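Local coordinates for uncharacterized protein (Nostoc punctiforme, PDB 2QDR), which is of unknown function but has a double-stranded beta-helix fold of the cupin type and may be a dioxygenase, at residues K24-G28 against C264-S268; N36-R40 against Y238-G242; F202-K208 against W220-L225; Y232-Y238 against T294-P300. All coordinates share one frame; numbering follows the deposited sequence.

Contact 1: K24-G28 against C264-S268; sequences KEDWG and CPSFS
Ser266 puts its hydroxyl between the first side-chain carbons of two neighbouring residues, Asp26 and Trp27. Its OG lies 3.5 Å from Asp26 CB and equally 3.5 Å from Trp27 CB, so a polar tip meets two methylene groups. With OG set beside its own backbone N and opposite the carbonyl carbon (chi1 -62°), Ser266 directs the oxygen at the 24-28 loop. The same oxygen also sits at the rim of the indole, near the ring plane, 3.7 Å from Trp27 CD1. Trp27 itself has CG tucked between its backbone N and carbonyl carbon (chi1 59°). That swings the rest of the indole away from the 264-268 side, and NE1 makes a weak hydrogen bond to Asp286 instead. Residues 265-268 form a type II beta turn linking strands 260-264 and 268-275 of the double-stranded beta-helix, with Ser266 and Phe267 at its two corners. Ser268 closes this turn through its side chain: OG donates to Pro265 O at 2.6 Å, while the backbone bond from Ser268 N to Pro265 O is weak. The Phe267 ring reaches toward the N-terminal loop, where its CE2 comes within 4.2 Å of Trp27 CA and 4.4 Å of Trp27 CB. The ring also meets Phe183 of the second subunit, and Trp27 packs on Ser181 of that subunit.

Contact 2: N36-R40 against Y238-G242; sequences NLSGR and YNEEG
Strand 240-245, in the seven-stranded antiparallel sheet of the cupin-like fold, and the residue just before it receive the N-terminal loop here: Asn239 and Glu241, on one face of the chain, take Leu37 against them. Leu37 CB rests on Asn239 CB at 3.7 Å, and its branch reaches on to the next side chain of that face, with CD2 3.7 Å from Glu241 CD. Leu37 and Glu241 cross at about a right angle, the methyl meeting the carboxylate end. The same CD2 also lies over the centre of the Arg40 guanidinium, 3.9 Å above its plane, so one methyl touches both charged groups, in directions roughly at right angles to each other. The rotation of the Arg40 guanidinium is fixed by its own loop: Arg40 NE donates to Asn36 O at 3.0 Å with an N-H...O angle of 157°, the acceptor lying in the guanidinium plane, and NH2 adds a weak bond to the same oxygen. Its link to Glu241 is electrostatic, a long salt bridge of 3.9 Å from Arg40 NH1 to Glu241 OE1, because that oxygen lies well out of the guanidinium plane and no N-H is aimed at it. Glu241 has closer partners that fix its carboxylate in place: Tyr261 OH at OE1, Arg284 and Thr93 at OE2. Asn239 is shared out similarly, OD1 accepting a weak bond from Ser266 N. Beside it, Ser38 OG is hydrogen-bonded to Asp26 N and lies 2.9 Å from Asn239 ND2.

Contact 3: F202-K208 against W220-L225; sequences FVQANKK and WLLAIL
Lys207 crosses from its own strand to lie on Trp220, diagonally across the antiparallel hairpin of strands 205-212 and 218-224 and two residues from its direct partner Leu222. CB leaves on the sheet face that Ala205 and Leu222 share. Lys207 CG stands anti to the backbone N (chi1 -157°) and meets Trp220 CD1 at 3.7 Å. CD carries the extended chain onward, and Lys207 CE arrives over the six-membered ring of Trp220, 3.7 Å from its centroid, in a CH-pi contact. A turn at the last torsion (chi4 78°) then folds Lys207 NZ down onto that face, 3.3 Å from the centroid, giving a cation-pi pair. Beneath, the strands are zipped by paired bonds at Asn206 with Ala223 and Lys208 with Leu221; one of the latter runs from Lys208 N to Leu221 O at 2.8 Å. Further along the same face, Leu222 CD2 touches Phe202 CE2 at 4.0 Å. With a leucine in place of Trp220, the Lys207 ammonium would probably lose the aromatic face that takes its charge and its chain be freer to turn. The pi electrons probably meet part of the charge of this buried lysine, which also touches Asp198, easing the cost of burial.

Contact 4: Y232-Y238 against T294-P300; sequences YQMIQPY and TVLSYAP
Gln233 with Tyr298 and Ile235 with Leu296 are the hydrogen-bonded pairs of this antiparallel strand pairing, with Met234 and Ser297 facing each other between them. Gln233 N donates to Tyr298 O at 2.7 Å in the carbonyl plane, whereas the return bond from Tyr298 N comes from above the plane of Gln233 O, 47° out of it. At the other pair, Leu296 N reaches Ile235 O at 3.2 Å and almost straight.

Apolar contacts lie on both faces. Ile235 CD1 lies 3.9 Å from Tyr298 CB, and Ile235 CB packs on Leu296 CB. On the other face, the selenium of Met234, a selenomethionine in this crystal, touches Val295 CG1 at 4.0 Å. Tyr238 brings its CE2 to Val295 CG2.

Other contacts are mixed. Tyr238 turns its ring edge to Thr294 O. Around the Tyr298 ring, Pro300 CD covers the centre of one face, and the extended Gln233 side chain runs alongside, its amide turned 65° from the ring; Gln233 NE2 ends 3.8 Å from Pro300 CD. Cut back to alanine, Gln233 would probably lose the amide that runs beside Tyr298 and touches Pro300, opening a gap there.

Strand 233-236 thus lies between 268-275 and the C-terminal 296-298 in a curled sheet. The Ile235 and Tyr298 face turns to the second subunit, where Trp127 meets the tyrosine ring in a T-shaped pair and Gln128 N bonds its hydroxyl.

Overall arrangement
From the N terminus, residues 24-28 open contact 1 and 36-40 open contact 2, two long loops that wait for the second half of the chain. Contact 3 is local, a hairpin opened and closed within both. Residues 232-238 then start contact 4; 238-242 close contact 2, sharing Tyr238, and 264-268 close contact 1, so contact 2 nests inside contact 1. Contact 4 closes last, at 294-300, and crosses both. The N-terminal loop is thereby tied to strand 240-245 and to the turn after strand 260-264, and the C-terminal strand to 233-236. Contacts 1 and 4 join through backbone bonds of Gln236 with Phe267 and Ser268, while contact 3 reaches contact 4 where Phe202 touches Met234.

Contact 1: K24-G28 against C264-S268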
loop_
_atom_site.group_PDB
_atom_site.type_symbol
_atom_site.label_atom_id
_atom_site.label_comp_id
_atom_site.label_asym_id
_atom_site.label_seq_id
_atom_site.Cartn_x
_atom_site.Cartn_y
_atom_site.Cartn_z
ATOM N N LYS A 24 -17.980 -6.070 -36.621
ATOM C CA LYS A 24 -17.608 -6.804 -35.388
ATOM C C LYS A 24 -16.133 -7.213 -35.468
ATOM O O LYS A 24 -15.568 -7.347 -36.556
ATOM C CB LYS A 24 -18.497 -8.033 -35.114
ATOM C CG LYS A 24 -19.974 -7.728 -34.857
ATOM N N GLU A 25 -15.540 -7.452 -34.308
ATOM C CA GLU A 25 -14.109 -7.762 -34.192
ATOM C C GLU A 25 -13.781 -9.275 -34.244
ATOM O O GLU A 25 -14.456 -10.076 -33.618
ATOM C CB GLU A 25 -13.627 -7.033 -32.925
ATOM C CG GLU A 25 -13.727 -5.477 -33.154
ATOM C CD GLU A 25 -14.049 -4.611 -31.936
ATOM O OE1 GLU A 25 -14.598 -5.113 -30.926
ATOM O OE2 GLU A 25 -13.853 -3.379 -32.053
ATOM N N ASP A 26 -12.767 -9.612 -35.051
ATOM C CA ASP A 26 -12.226 -10.961 -35.344
ATOM C C ASP A 26 -12.339 -12.002 -34.216
ATOM O O ASP A 26 -12.846 -13.109 -34.408
ATOM C CB ASP A 26 -10.734 -10.778 -35.718
ATOM C CG ASP A 26 -10.226 -11.785 -36.703
ATOM O OD1 ASP A 26 -10.931 -12.755 -37.034
ATOM O OD2 ASP A 26 -9.094 -11.562 -37.189
ATOM N N TRP A 27 -11.866 -11.603 -33.038
ATOM C CA TRP A 27 -11.857 -12.438 -31.818
ATOM C C TRP A 27 -13.196 -12.594 -31.090
ATOM O O TRP A 27 -13.278 -13.417 -30.202
ATOM C CB TRP A 27 -10.813 -11.901 -30.815
ATOM C CG TRP A 27 -11.023 -10.471 -30.374
ATOM C CD1 TRP A 27 -10.471 -9.351 -30.931
ATOM C CD2 TRP A 27 -11.851 -10.014 -29.302
ATOM N NE1 TRP A 27 -10.894 -8.234 -30.268
ATOM C CE2 TRP A 27 -11.743 -8.605 -29.264
ATOM C CE3 TRP A 27 -12.663 -10.658 -28.359
ATOM C CZ2 TRP A 27 -12.424 -7.821 -28.324
ATOM C CZ3 TRP A 27 -13.342 -9.880 -27.424
ATOM C CH2 TRP A 27 -13.214 -8.473 -27.413
ATOM N N GLY A 28 -14.228 -11.838 -31.464
ATOM C CA GLY A 28 -15.550 -11.895 -30.820
ATOM C C GLY A 28 -16.020 -10.609 -30.137
ATOM O O GLY A 28 -16.896 -10.667 -29.277
ATOM N N CYS A 264 -0.409 -8.514 -35.902
ATOM C CA CYS A 264 -0.701 -9.810 -35.338
ATOM C C CYS A 264 -2.206 -9.944 -35.229
ATOM O O CYS A 264 -2.791 -9.386 -34.297
ATOM C CB CYS A 264 -0.055 -9.908 -33.963
ATOM S SG CYS A 264 1.716 -9.561 -34.012
ATOM N N PRO A 265 -2.849 -10.670 -36.168
ATOM C CA PRO A 265 -4.296 -10.792 -36.057
ATOM C C PRO A 265 -4.676 -11.717 -34.901
ATOM O O PRO A 265 -3.807 -12.316 -34.271
ATOM C CB PRO A 265 -4.716 -11.370 -37.413
ATOM C CG PRO A 265 -3.568 -12.163 -37.842
ATOM C CD PRO A 265 -2.344 -11.411 -37.338
ATOM N N SER A 266 -5.966 -11.821 -34.632
ATOM C CA SER A 266 -6.454 -12.643 -33.531
ATOM C C SER A 266 -5.969 -14.096 -33.562
ATOM O O SER A 266 -5.963 -14.725 -34.604
ATOM C CB SER A 266 -7.974 -12.579 -33.490
ATOM O OG SER A 266 -8.343 -11.234 -33.241
ATOM N N PHE A 267 -5.517 -14.563 -32.399
ATOM C CA PHE A 267 -5.013 -15.934 -32.148
ATOM C C PHE A 267 -3.644 -16.246 -32.780
ATOM O O PHE A 267 -3.365 -17.393 -33.109
ATOM C CB PHE A 267 -6.067 -17.008 -32.513
ATOM C CG PHE A 267 -7.406 -16.767 -31.869
ATOM C CD1 PHE A 267 -7.611 -17.074 -30.526
ATOM C CD2 PHE A 267 -8.469 -16.224 -32.606
ATOM C CE1 PHE A 267 -8.849 -16.840 -29.922
ATOM C CE2 PHE A 267 -9.713 -15.994 -32.008
ATOM C CZ PHE A 267 -9.898 -16.298 -30.661
ATOM N N SER A 268 -2.793 -15.229 -32.909
ATOM C CA SER A 268 -1.440 -15.408 -33.414
ATOM C C SER A 268 -0.619 -15.924 -32.246
ATOM O O SER A 268 -0.949 -15.660 -31.098
ATOM C CB SER A 268 -0.843 -14.096 -33.903
ATOM O OG SER A 268 -1.607 -13.532 -34.939
#

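Contact 2: N36-R40 against Y238-G242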
loop_
_atom_site.group_PDB
_atom_site.type_symbol
_atom_site.label_atom_id
_atom_site.label_comp_id
_atom_site.label_asym_id
_atom_site.label_seq_id
_atom_site.Cartn_x
_atom_site.Cartn_y
_atom_site.Cartn_z
ATOM N N ASN A 36 -11.291 -1.491 -36.437
ATOM C CA ASN A 36 -11.272 -2.322 -37.643
ATOM C C ASN A 36 -9.904 -2.960 -37.964
ATOM O O ASN A 36 -9.520 -3.072 -39.114
ATOM C CB ASN A 36 -11.881 -1.553 -38.857
ATOM C CG ASN A 36 -13.397 -1.370 -38.748
ATOM O OD1 ASN A 36 -14.147 -2.344 -38.611
ATOM N ND2 ASN A 36 -13.854 -0.134 -38.896
ATOM N N LEU A 37 -9.188 -3.404 -36.925
ATOM C CA LEU A 37 -7.884 -4.098 -37.087
ATOM C C LEU A 37 -8.008 -5.540 -37.586
ATOM O O LEU A 37 -7.001 -6.162 -37.933
ATOM C CB LEU A 37 -7.087 -4.134 -35.778
ATOM C CG LEU A 37 -6.476 -2.850 -35.245
ATOM C CD1 LEU A 37 -5.842 -3.122 -33.888
ATOM C CD2 LEU A 37 -5.439 -2.276 -36.217
ATOM N N SER A 38 -9.225 -6.079 -37.581
ATOM C CA SER A 38 -9.505 -7.432 -38.020
ATOM C C SER A 38 -9.332 -7.634 -39.510
ATOM O O SER A 38 -9.535 -6.703 -40.282
ATOM C CB SER A 38 -10.962 -7.741 -37.693
ATOM O OG SER A 38 -11.238 -7.470 -36.331
ATOM N N GLY A 39 -8.950 -8.855 -39.888
ATOM C CA GLY A 39 -8.791 -9.277 -41.281
ATOM C C GLY A 39 -8.017 -8.442 -42.280
ATOM O O GLY A 39 -8.415 -8.379 -43.438
ATOM N N ARG A 40 -6.906 -7.836 -41.864
ATOM C CA ARG A 40 -6.128 -6.977 -42.775
ATOM C C ARG A 40 -5.005 -7.671 -43.560
ATOM O O ARG A 40 -4.404 -8.638 -43.108
ATOM C CB ARG A 40 -5.518 -5.784 -42.029
ATOM C CG ARG A 40 -6.529 -4.836 -41.411
ATOM C CD ARG A 40 -5.828 -3.569 -40.930
ATOM N NE ARG A 40 -6.738 -2.625 -40.277
ATOM C CZ ARG A 40 -6.408 -1.395 -39.872
ATOM N NH1 ARG A 40 -5.202 -0.877 -40.103
ATOM N NH2 ARG A 40 -7.327 -0.637 -39.272
ATOM N N TYR A 238 -6.520 -11.625 -29.884
ATOM C CA TYR A 238 -6.921 -10.255 -30.162
ATOM C C TYR A 238 -6.057 -9.700 -31.281
ATOM O O TYR A 238 -5.019 -10.281 -31.588
ATOM C CB TYR A 238 -6.772 -9.386 -28.899
ATOM C CG TYR A 238 -5.386 -9.444 -28.266
ATOM C CD1 TYR A 238 -4.383 -8.557 -28.655
ATOM C CD2 TYR A 238 -5.076 -10.387 -27.292
ATOM C CE1 TYR A 238 -3.120 -8.607 -28.089
ATOM C CE2 TYR A 238 -3.807 -10.438 -26.723
ATOM C CZ TYR A 238 -2.837 -9.544 -27.120
ATOM O OH TYR A 238 -1.583 -9.591 -26.557
ATOM N N ASN A 239 -6.481 -8.595 -31.892
ATOM C CA ASN A 239 -5.698 -7.956 -32.951
ATOM C C ASN A 239 -4.787 -6.920 -32.334
ATOM O O ASN A 239 -5.206 -6.198 -31.428
ATOM C CB ASN A 239 -6.578 -7.286 -33.996
ATOM C CG ASN A 239 -7.444 -8.261 -34.750
ATOM O OD1 ASN A 239 -6.973 -9.283 -35.240
ATOM N ND2 ASN A 239 -8.717 -7.912 -34.904
ATOM N N GLU A 240 -3.550 -6.855 -32.831
ATOM C CA GLU A 240 -2.528 -5.913 -32.374
ATOM C C GLU A 240 -1.624 -5.500 -33.525
ATOM O O GLU A 240 -1.334 -6.307 -34.417
ATOM C CB GLU A 240 -1.655 -6.547 -31.284
ATOM C CG GLU A 240 -0.400 -5.720 -30.820
ATOM C CD GLU A 240 0.503 -6.476 -29.838
ATOM O OE1 GLU A 240 0.059 -7.478 -29.230
ATOM O OE2 GLU A 240 1.670 -6.062 -29.667
ATOM N N GLU A 241 -1.203 -4.238 -33.513
ATOM C CA GLU A 241 -0.259 -3.734 -34.498
ATOM C C GLU A 241 0.635 -2.792 -33.741
ATOM O O GLU A 241 0.270 -2.340 -32.663
ATOM C CB GLU A 241 -0.905 -3.014 -35.677
ATOM C CG GLU A 241 -1.593 -1.686 -35.376
ATOM C CD GLU A 241 -2.028 -0.947 -36.651
ATOM O OE1 GLU A 241 -2.164 -1.554 -37.729
ATOM O OE2 GLU A 241 -2.239 0.264 -36.565
ATOM N N GLY A 242 1.797 -2.496 -34.299
ATOM C CA GLY A 242 2.701 -1.568 -33.649
ATOM C C GLY A 242 3.856 -1.137 -34.514
ATOM O O GLY A 242 4.121 -1.754 -35.546
#

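Contact 3: F202-K208 against W220-L225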
loop_
_atom_site.group_PDB
_atom_site.type_symbol
_atom_site.label_atom_id
_atom_site.label_comp_id
_atom_site.label_asym_id
_atom_site.label_seq_id
_atom_site.Cartn_x
_atom_site.Cartn_y
_atom_site.Cartn_z
ATOM N N PHE A 202 4.653 -8.541 -19.413
ATOM C CA PHE A 202 5.402 -7.278 -19.553
ATOM C C PHE A 202 5.488 -6.468 -18.241
ATOM O O PHE A 202 5.258 -5.260 -18.246
ATOM C CB PHE A 202 4.795 -6.413 -20.674
ATOM C CG PHE A 202 4.972 -6.982 -22.055
ATOM C CD1 PHE A 202 4.101 -7.930 -22.557
ATOM C CD2 PHE A 202 5.997 -6.529 -22.878
ATOM C CE1 PHE A 202 4.258 -8.422 -23.846
ATOM C CE2 PHE A 202 6.154 -7.028 -24.163
ATOM C CZ PHE A 202 5.289 -7.977 -24.633
ATOM N N VAL A 203 5.808 -7.137 -17.127
ATOM C CA VAL A 203 5.971 -6.481 -15.808
ATOM C C VAL A 203 7.203 -5.540 -15.799
ATOM O O VAL A 203 7.147 -4.460 -15.208
ATOM C CB VAL A 203 6.029 -7.536 -14.607
ATOM C CG1 VAL A 203 6.614 -6.957 -13.292
ATOM C CG2 VAL A 203 4.661 -8.140 -14.351
ATOM N N GLN A 204 8.289 -5.949 -16.472
ATOM C CA GLN A 204 9.534 -5.171 -16.580
ATOM C C GLN A 204 9.469 -4.283 -17.811
ATOM O O GLN A 204 10.273 -4.386 -18.746
ATOM C CB GLN A 204 10.758 -6.097 -16.633
ATOM C CG GLN A 204 10.992 -7.023 -15.427
ATOM C CD GLN A 204 11.236 -6.294 -14.098
ATOM O OE1 GLN A 204 12.313 -6.415 -13.516
ATOM N NE2 GLN A 204 10.253 -5.522 -13.633
ATOM N N ALA A 205 8.494 -3.388 -17.779
ATOM C CA ALA A 205 8.234 -2.453 -18.842
ATOM C C ALA A 205 7.255 -1.461 -18.283
ATOM O O ALA A 205 6.687 -1.682 -17.216
ATOM C CB ALA A 205 7.651 -3.148 -20.039
ATOM N N ASN A 206 7.096 -0.354 -18.989
ATOM C CA ASN A 206 6.175 0.693 -18.607
ATOM C C ASN A 206 5.312 1.038 -19.794
ATOM O O ASN A 206 5.699 0.808 -20.942
ATOM C CB ASN A 206 6.933 1.902 -18.077
ATOM C CG ASN A 206 7.502 1.671 -16.689
ATOM O OD1 ASN A 206 8.672 1.927 -16.445
ATOM N ND2 ASN A 206 6.682 1.155 -15.783
ATOM N N LYS A 207 4.170 1.651 -19.498
ATOM C CA LYS A 207 3.171 1.977 -20.487
ATOM C C LYS A 207 2.692 3.429 -20.392
ATOM O O LYS A 207 2.697 4.019 -19.311
ATOM C CB LYS A 207 2.020 1.011 -20.185
ATOM C CG LYS A 207 1.019 0.654 -21.257
ATOM C CD LYS A 207 -0.052 -0.244 -20.589
ATOM C CE LYS A 207 -1.053 -0.903 -21.543
ATOM N NZ LYS A 207 -0.505 -2.093 -22.244
ATOM N N LYS A 208 2.334 4.012 -21.536
ATOM C CA LYS A 208 1.771 5.367 -21.615
ATOM C C LYS A 208 0.502 5.311 -22.428
ATOM O O LYS A 208 0.565 5.286 -23.659
ATOM C CB LYS A 208 2.685 6.400 -22.266
ATOM C CG LYS A 208 3.695 7.040 -21.381
ATOM C CD LYS A 208 4.500 8.050 -22.185
ATOM C CE LYS A 208 5.553 8.683 -21.331
ATOM N NZ LYS A 208 6.308 9.756 -22.017
ATOM N N TRP A 220 -1.283 2.971 -27.009
ATOM C CA TRP A 220 -0.308 3.335 -25.979
ATOM C C TRP A 220 1.118 3.175 -26.459
ATOM O O TRP A 220 1.362 2.532 -27.472
ATOM C CB TRP A 220 -0.476 2.486 -24.710
ATOM C CG TRP A 220 -0.240 1.020 -24.901
ATOM C CD1 TRP A 220 0.970 0.376 -24.961
ATOM C CD2 TRP A 220 -1.234 0.007 -24.993
ATOM N NE1 TRP A 220 0.782 -0.973 -25.127
ATOM C CE2 TRP A 220 -0.563 -1.228 -25.148
ATOM C CE3 TRP A 220 -2.631 0.019 -24.962
ATOM C CZ2 TRP A 220 -1.242 -2.441 -25.266
ATOM C CZ3 TRP A 220 -3.305 -1.186 -25.088
ATOM C CH2 TRP A 220 -2.606 -2.402 -25.234
ATOM N N LEU A 221 2.030 3.783 -25.714
ATOM C CA LEU A 221 3.461 3.685 -25.940
ATOM C C LEU A 221 3.949 2.699 -24.913
ATOM O O LEU A 221 3.517 2.772 -23.759
ATOM C CB LEU A 221 4.188 5.023 -25.794
ATOM C CG LEU A 221 4.319 5.893 -27.048
ATOM C CD1 LEU A 221 3.055 5.925 -27.891
ATOM C CD2 LEU A 221 4.746 7.292 -26.647
ATOM N N LEU A 222 4.807 1.767 -25.344
ATOM C CA LEU A 222 5.395 0.739 -24.483
ATOM C C LEU A 222 6.894 0.968 -24.401
ATOM O O LEU A 222 7.567 1.029 -25.430
ATOM C CB LEU A 222 5.143 -0.664 -25.036
ATOM C CG LEU A 222 5.669 -1.874 -24.234
ATOM C CD1 LEU A 222 4.963 -2.001 -22.911
ATOM C CD2 LEU A 222 5.507 -3.166 -25.033
ATOM N N ALA A 223 7.409 1.088 -23.182
ATOM C CA ALA A 223 8.827 1.278 -22.949
ATOM C C ALA A 223 9.315 -0.024 -22.365
ATOM O O ALA A 223 8.881 -0.394 -21.264
ATOM C CB ALA A 223 9.090 2.412 -21.994
ATOM N N ILE A 224 10.165 -0.735 -23.106
ATOM C CA ILE A 224 10.727 -1.995 -22.637
ATOM C C ILE A 224 12.086 -1.661 -22.076
ATOM O O ILE A 224 12.906 -1.053 -22.766
ATOM C CB ILE A 224 10.866 -3.055 -23.734
ATOM C CG1 ILE A 224 9.481 -3.357 -24.339
ATOM C CG2 ILE A 224 11.552 -4.329 -23.159
ATOM C CD1 ILE A 224 9.469 -4.402 -25.424
ATOM N N LEU A 225 12.322 -2.049 -20.828
ATOM C CA LEU A 225 13.600 -1.784 -20.192
ATOM C C LEU A 225 14.662 -2.721 -20.735
ATOM O O LEU A 225 14.323 -3.738 -21.343
ATOM C CB LEU A 225 13.496 -1.978 -18.675
ATOM C CG LEU A 225 12.528 -1.052 -17.932
ATOM C CD1 LEU A 225 12.447 -1.385 -16.441
ATOM C CD2 LEU A 225 12.949 0.367 -18.118
#

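Contact 4: Y232-Y238 against T294-P300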
loop_
_atom_site.group_PDB
_atom_site.type_symbol
_atom_site.label_atom_id
_atom_site.label_comp_id
_atom_site.label_asym_id
_atom_site.label_seq_id
_atom_site.Cartn_x
_atom_site.Cartn_y
_atom_site.Cartn_z
ATOM N N TYR A 232 8.555 -17.010 -22.565
ATOM C CA TYR A 232 7.716 -17.943 -23.304
ATOM C C TYR A 232 7.081 -17.311 -24.534
ATOM O O TYR A 232 7.248 -16.127 -24.792
ATOM C CB TYR A 232 6.609 -18.417 -22.362
ATOM C CG TYR A 232 7.039 -18.548 -20.914
ATOM C CD1 TYR A 232 7.920 -19.544 -20.508
ATOM C CD2 TYR A 232 6.548 -17.671 -19.942
ATOM C CE1 TYR A 232 8.320 -19.650 -19.176
ATOM C CE2 TYR A 232 6.936 -17.776 -18.611
ATOM C CZ TYR A 232 7.816 -18.765 -18.233
ATOM O OH TYR A 232 8.194 -18.869 -16.907
ATOM N N GLN A 233 6.358 -18.120 -25.301
ATOM C CA GLN A 233 5.638 -17.630 -26.464
ATOM C C GLN A 233 4.330 -17.081 -25.916
ATOM O O GLN A 233 4.016 -17.305 -24.742
ATOM C CB GLN A 233 5.364 -18.722 -27.496
ATOM C CG GLN A 233 6.619 -19.406 -28.013
ATOM C CD GLN A 233 6.340 -20.435 -29.096
ATOM O OE1 GLN A 233 5.534 -20.217 -30.002
ATOM N NE2 GLN A 233 7.052 -21.546 -29.031
HETATM N N MSE A 234 3.574 -16.368 -26.750
HETATM C CA MSE A 234 2.288 -15.794 -26.334
HETATM C C MSE A 234 1.159 -15.962 -27.345
HETATM O O MSE A 234 1.240 -15.475 -28.470
HETATM C CB MSE A 234 2.422 -14.305 -26.064
HETATM C CG MSE A 234 3.294 -13.940 -24.888
HETATM SE SE MSE A 234 3.372 -11.988 -24.852
HETATM C CE MSE A 234 4.664 -11.746 -23.636
ATOM N N ILE A 235 0.101 -16.633 -26.915
ATOM C CA ILE A 235 -1.076 -16.821 -27.734
ATOM C C ILE A 235 -1.871 -15.534 -27.463
ATOM O O ILE A 235 -2.228 -15.237 -26.315
ATOM C CB ILE A 235 -1.829 -18.103 -27.382
ATOM C CG1 ILE A 235 -0.903 -19.313 -27.576
ATOM C CG2 ILE A 235 -3.103 -18.204 -28.237
ATOM C CD1 ILE A 235 -1.424 -20.606 -27.023
ATOM N N GLN A 236 -2.087 -14.754 -28.518
ATOM C CA GLN A 236 -2.767 -13.470 -28.432
ATOM C C GLN A 236 -4.158 -13.490 -29.065
ATOM O O GLN A 236 -4.282 -13.210 -30.259
ATOM C CB GLN A 236 -1.886 -12.396 -29.094
ATOM C CG GLN A 236 -0.564 -12.161 -28.348
ATOM C CD GLN A 236 0.279 -11.005 -28.904
ATOM O OE1 GLN A 236 -0.079 -10.365 -29.890
ATOM N NE2 GLN A 236 1.414 -10.741 -28.261
ATOM N N PRO A 237 -5.220 -13.828 -28.295
ATOM C CA PRO A 237 -6.599 -13.837 -28.832
ATOM C C PRO A 237 -7.186 -12.424 -29.057
ATOM O O PRO A 237 -8.241 -12.093 -28.529
ATOM C CB PRO A 237 -7.367 -14.613 -27.749
ATOM C CG PRO A 237 -6.694 -14.224 -26.528
ATOM C CD PRO A 237 -5.227 -14.310 -26.907
ATOM N N TYR A 238 -6.520 -11.625 -29.884
ATOM C CA TYR A 238 -6.921 -10.255 -30.162
ATOM C C TYR A 238 -6.057 -9.700 -31.281
ATOM O O TYR A 238 -5.019 -10.281 -31.588
ATOM C CB TYR A 238 -6.772 -9.386 -28.899
ATOM C CG TYR A 238 -5.386 -9.444 -28.266
ATOM C CD1 TYR A 238 -4.383 -8.557 -28.655
ATOM C CD2 TYR A 238 -5.076 -10.387 -27.292
ATOM C CE1 TYR A 238 -3.120 -8.607 -28.089
ATOM C CE2 TYR A 238 -3.807 -10.438 -26.723
ATOM C CZ TYR A 238 -2.837 -9.544 -27.120
ATOM O OH TYR A 238 -1.583 -9.591 -26.557
ATOM N N THR A 294 -6.506 -13.617 -21.335
ATOM C CA THR A 294 -6.439 -12.752 -22.531
ATOM C C THR A 294 -5.045 -12.767 -23.179
ATOM O O THR A 294 -4.941 -12.442 -24.350
ATOM C CB THR A 294 -6.873 -11.282 -22.251
ATOM O OG1 THR A 294 -6.038 -10.699 -21.240
ATOM C CG2 THR A 294 -8.355 -11.224 -21.825
ATOM N N VAL A 295 -3.984 -13.059 -22.416
ATOM C CA VAL A 295 -2.613 -13.163 -22.940
ATOM C C VAL A 295 -2.150 -14.451 -22.302
ATOM O O VAL A 295 -1.943 -14.507 -21.090
ATOM C CB VAL A 295 -1.715 -11.976 -22.583
ATOM C CG1 VAL A 295 -0.327 -12.113 -23.239
ATOM C CG2 VAL A 295 -2.363 -10.675 -23.035
ATOM N N LEU A 296 -1.999 -15.488 -23.122
ATOM C CA LEU A 296 -1.657 -16.826 -22.657
ATOM C C LEU A 296 -0.213 -17.206 -22.934
ATOM O O LEU A 296 0.167 -17.353 -24.096
ATOM C CB LEU A 296 -2.573 -17.831 -23.375
ATOM C CG LEU A 296 -4.061 -17.481 -23.483
ATOM C CD1 LEU A 296 -4.817 -18.547 -24.278
ATOM C CD2 LEU A 296 -4.652 -17.303 -22.115
ATOM N N SER A 297 0.594 -17.349 -21.885
ATOM C CA SER A 297 1.988 -17.767 -22.059
ATOM C C SER A 297 2.003 -19.231 -22.502
ATOM O O SER A 297 1.288 -20.058 -21.940
ATOM C CB SER A 297 2.819 -17.551 -20.803
ATOM O OG SER A 297 2.988 -16.161 -20.579
ATOM N N TYR A 298 2.820 -19.518 -23.515
ATOM C CA TYR A 298 2.939 -20.840 -24.132
ATOM C C TYR A 298 4.409 -21.262 -24.277
ATOM O O TYR A 298 5.242 -20.456 -24.686
ATOM C CB TYR A 298 2.197 -20.773 -25.477
ATOM C CG TYR A 298 2.279 -21.982 -26.372
ATOM C CD1 TYR A 298 1.823 -23.221 -25.941
ATOM C CD2 TYR A 298 2.687 -21.860 -27.711
ATOM C CE1 TYR A 298 1.857 -24.335 -26.793
ATOM C CE2 TYR A 298 2.711 -22.967 -28.572
ATOM C CZ TYR A 298 2.292 -24.198 -28.106
ATOM O OH TYR A 298 2.341 -25.298 -28.933
ATOM N N ALA A 299 4.720 -22.513 -23.921
ATOM C CA ALA A 299 6.098 -23.038 -24.003
ATOM C C ALA A 299 6.083 -24.558 -24.249
ATOM O O ALA A 299 6.272 -25.345 -23.327
ATOM C CB ALA A 299 6.872 -22.688 -22.756
ATOM N N PRO A 300 5.850 -24.975 -25.507
ATOM C CA PRO A 300 5.797 -26.407 -25.826
ATOM C C PRO A 300 7.150 -27.137 -25.764
ATOM O O PRO A 300 8.189 -26.534 -26.044
ATOM C CB PRO A 300 5.273 -26.412 -27.266
ATOM C CG PRO A 300 5.679 -25.111 -27.823
ATOM C CD PRO A 300 5.613 -24.141 -26.708
#